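Local coordinates for HD domain protein (Enterococcus faecalis, PDB 4LRL) that probably hydrolyses deoxyribonucleoside triphosphates at the metal centre of an HD domain, under allosteric control by bound nucleotides, at residues C[354-358]-C[471-476]. Numbering follows the deposited sequence.
With DGT (2'-deoxyguanosine-5'-triphosphate), chain R.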
loop_
_atom_site.group_PDB
_atom_site.type_symbol
_atom_site.label_atom_id
_atom_site.label_comp_id
_atom_site.label_asym_id
_atom_site.label_seq_id
_atom_site.Cartn_x
_atom_site.Cartn_y
_atom_site.Cartn_z
ATOM N N LYS C 354 -32.967 10.442 1.934
ATOM C CA LYS C 354 -32.054 11.575 1.932
ATOM C C LYS C 354 -32.139 12.247 3.304
ATOM O O LYS C 354 -33.073 11.983 4.060
ATOM C CB LYS C 354 -32.461 12.535 0.811
ATOM C CG LYS C 354 -31.413 13.546 0.371
ATOM C CD LYS C 354 -30.285 12.932 -0.478
ATOM C CE LYS C 354 -29.181 13.977 -0.725
ATOM N NZ LYS C 354 -28.007 13.486 -1.527
ATOM N N SER C 355 -31.173 13.102 3.633
ATOM C CA SER C 355 -31.159 13.793 4.925
ATOM C C SER C 355 -30.567 15.198 4.884
ATOM O O SER C 355 -29.802 15.549 3.987
ATOM C CB SER C 355 -30.406 12.981 5.976
ATOM O OG SER C 355 -29.028 12.885 5.648
ATOM N N ALA C 356 -30.927 15.991 5.887
ATOM C CA ALA C 356 -30.366 17.319 6.075
ATOM C C ALA C 356 -29.988 17.458 7.540
ATOM O O ALA C 356 -30.694 16.971 8.418
ATOM C CB ALA C 356 -31.384 18.398 5.670
ATOM N N THR C 357 -28.869 18.113 7.808
ATOM C CA THR C 357 -28.464 18.362 9.192
ATOM C C THR C 357 -29.289 19.479 9.815
ATOM O O THR C 357 -29.885 20.294 9.104
ATOM C CB THR C 357 -26.996 18.773 9.280
ATOM O OG1 THR C 357 -26.781 19.905 8.432
ATOM C CG2 THR C 357 -26.104 17.636 8.847
ATOM N N PHE C 358 -29.334 19.491 11.140
ATOM C CA PHE C 358 -29.836 20.630 11.903
ATOM C C PHE C 358 -29.094 20.622 13.233
ATOM O O PHE C 358 -28.603 19.576 13.651
ATOM C CB PHE C 358 -31.367 20.591 12.071
ATOM C CG PHE C 358 -31.866 19.438 12.884
ATOM C CD1 PHE C 358 -32.069 19.572 14.252
ATOM C CD2 PHE C 358 -32.146 18.218 12.282
ATOM C CE1 PHE C 358 -32.533 18.501 15.009
ATOM C CE2 PHE C 358 -32.609 17.140 13.031
ATOM C CZ PHE C 358 -32.808 17.284 14.396
ATOM N N ILE C 471 -34.385 23.187 2.521
ATOM C CA ILE C 471 -33.150 22.401 2.451
ATOM C C ILE C 471 -32.092 23.160 1.667
ATOM O O ILE C 471 -32.226 23.356 0.459
ATOM C CB ILE C 471 -33.358 21.008 1.794
ATOM C CG1 ILE C 471 -34.527 20.246 2.434
ATOM C CG2 ILE C 471 -32.052 20.195 1.824
ATOM C CD1 ILE C 471 -34.410 20.035 3.938
ATOM N N HIS C 472 -31.034 23.562 2.365
ATOM C CA HIS C 472 -30.030 24.445 1.804
ATOM C C HIS C 472 -28.638 24.094 2.341
ATOM O O HIS C 472 -28.427 24.039 3.558
ATOM C CB HIS C 472 -30.397 25.897 2.132
ATOM C CG HIS C 472 -29.611 26.917 1.369
ATOM N ND1 HIS C 472 -29.784 27.132 0.018
ATOM C CD2 HIS C 472 -28.663 27.796 1.773
ATOM C CE1 HIS C 472 -28.963 28.087 -0.383
ATOM N NE2 HIS C 472 -28.274 28.509 0.663
ATOM N N ASN C 473 -27.696 23.865 1.425
ATOM C CA ASN C 473 -26.318 23.489 1.774
ATOM C C ASN C 473 -26.250 22.252 2.684
ATOM O O ASN C 473 -25.502 22.232 3.662
ATOM C CB ASN C 473 -25.581 24.674 2.418
ATOM C CG ASN C 473 -25.383 25.829 1.460
ATOM O OD1 ASN C 473 -25.449 25.658 0.244
ATOM N ND2 ASN C 473 -25.126 27.015 2.004
ATOM N N GLY C 474 -27.061 21.241 2.364
ATOM C CA GLY C 474 -27.174 20.033 3.173
ATOM C C GLY C 474 -27.807 20.248 4.537
ATOM O O GLY C 474 -27.858 19.328 5.350
ATOM N N ALA C 475 -28.309 21.455 4.789
ATOM C CA ALA C 475 -28.876 21.780 6.093
ATOM C C ALA C 475 -30.321 22.267 6.040
ATOM O O ALA C 475 -30.789 22.832 5.044
ATOM C CB ALA C 475 -27.998 22.793 6.820
ATOM N N LEU C 476 -31.027 22.029 7.135
ATOM C CA LEU C 476 -32.362 22.558 7.330
ATOM C C LEU C 476 -32.227 24.044 7.612
ATOM O O LEU C 476 -31.494 24.432 8.526
ATOM C CB LEU C 476 -32.980 21.884 8.540
ATOM C CG LEU C 476 -34.488 21.871 8.679
ATOM C CD1 LEU C 476 -34.935 20.465 8.356
ATOM C CD2 LEU C 476 -34.845 22.228 10.104
HETATM P PG DGT R . -26.676 11.794 -5.461
HETATM O O1G DGT R . -25.331 12.494 -5.378
HETATM O O2G DGT R . -27.858 12.752 -5.532
HETATM O O3G DGT R . -26.724 10.653 -6.465
HETATM O O3B DGT R . -26.920 11.039 -4.052
HETATM P PB DGT R . -25.761 10.792 -2.978
HETATM O O1B DGT R . -25.989 11.711 -1.806
HETATM O O2B DGT R . -24.419 10.766 -3.667
HETATM O O3A DGT R . -26.094 9.302 -2.488
HETATM P PA DGT R . -25.832 7.956 -3.320
HETATM O O1A DGT R . -27.018 7.070 -3.060
HETATM O O2A DGT R . -25.405 8.189 -4.733
HETATM O "O5'" DGT R . -24.598 7.290 -2.523
HETATM C "C5'" DGT R . -23.423 8.004 -2.154
HETATM C "C4'" DGT R . -22.180 7.188 -2.501
HETATM O "O4'" DGT R . -22.308 5.792 -2.186
HETATM C "C3'" DGT R . -21.925 7.203 -4.001
HETATM O "O3'" DGT R . -21.353 8.445 -4.450
HETATM C "C2'" DGT R . -21.047 5.974 -4.203
HETATM C "C1'" DGT R . -21.436 5.047 -3.050
HETATM N N9 DGT R . -22.104 3.811 -3.526
HETATM C C8 DGT R . -21.731 2.556 -3.201
HETATM N N7 DGT R . -22.535 1.622 -3.780
HETATM C C5 DGT R . -23.455 2.295 -4.495
HETATM C C6 DGT R . -24.605 1.942 -5.374
HETATM O O6 DGT R . -24.955 0.766 -5.596
HETATM N N1 DGT R . -25.301 2.926 -5.928
HETATM C C2 DGT R . -24.998 4.217 -5.749
HETATM N N2 DGT R . -25.776 5.126 -6.371
HETATM N N3 DGT R . -23.969 4.632 -4.961
HETATM C C4 DGT R . -23.168 3.729 -4.325
HETATM O O HOH W 1 -29.822 23.536 10.122
#
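Thr357 meets Gly474 and Leu476 through its backbone, making a single parallel beta bridge with Ala475 between them. Through it a beta hairpin, 471-476, with a two-residue loop, docks on strand 354-357, the edge strand of a three-stranded antiparallel sheet, paired on its other edge with the central strand 441-444. Thr357 N gives its hydrogen to Gly474 O at 2.9 Å, and Leu476 N donates to Thr357 O at 2.9 Å. Thr357 thus makes both bonds, to the residues on either side of Ala475, which is the parallel-bridge pattern.

The tight part is largely apolar. Ala356 turns its methyl toward the hairpin, and this small side chain lets the backbones approach: CB lies 3.9 Å from Ile471 CD1, and Ala356 CA is 3.3 Å from Gly474 O in a CA-H...O contact. With chi1 at 55°, Thr357 OG1 sits between its own N and carbonyl carbon, 3.5 Å from Ala475 CB and in weak contact with Gly474 O at 3.3 Å. Farther along, Phe358 CB rests on Leu476 CB at 4.1 Å. Both side chains run on to helix 361-377, where Phe358 packs on Ile368 and Leu476 on Leu371, so bulky apolar residues suit this end.

The solvent side is looser. A water donates to Leu476 O and, weakly, to Thr357 O. Asn473 and Gly474 form the corners of a type I' turn; both have positive phi, which these residue types tolerate well. The exposed His472 hydrogen-bonds through NE2 to Asp416 of the second subunit.

Lys354 leaves the hairpin for a dGTP pocket, probably one of the allosteric sites, also lined by Arg350, Lys446 and residues of the third subunit. A long cationic side chain suits a triphosphate; bent at chi2 (75°) and otherwise extended, it carries Lys354 NZ to dGTP O1B, 2.7 Å away.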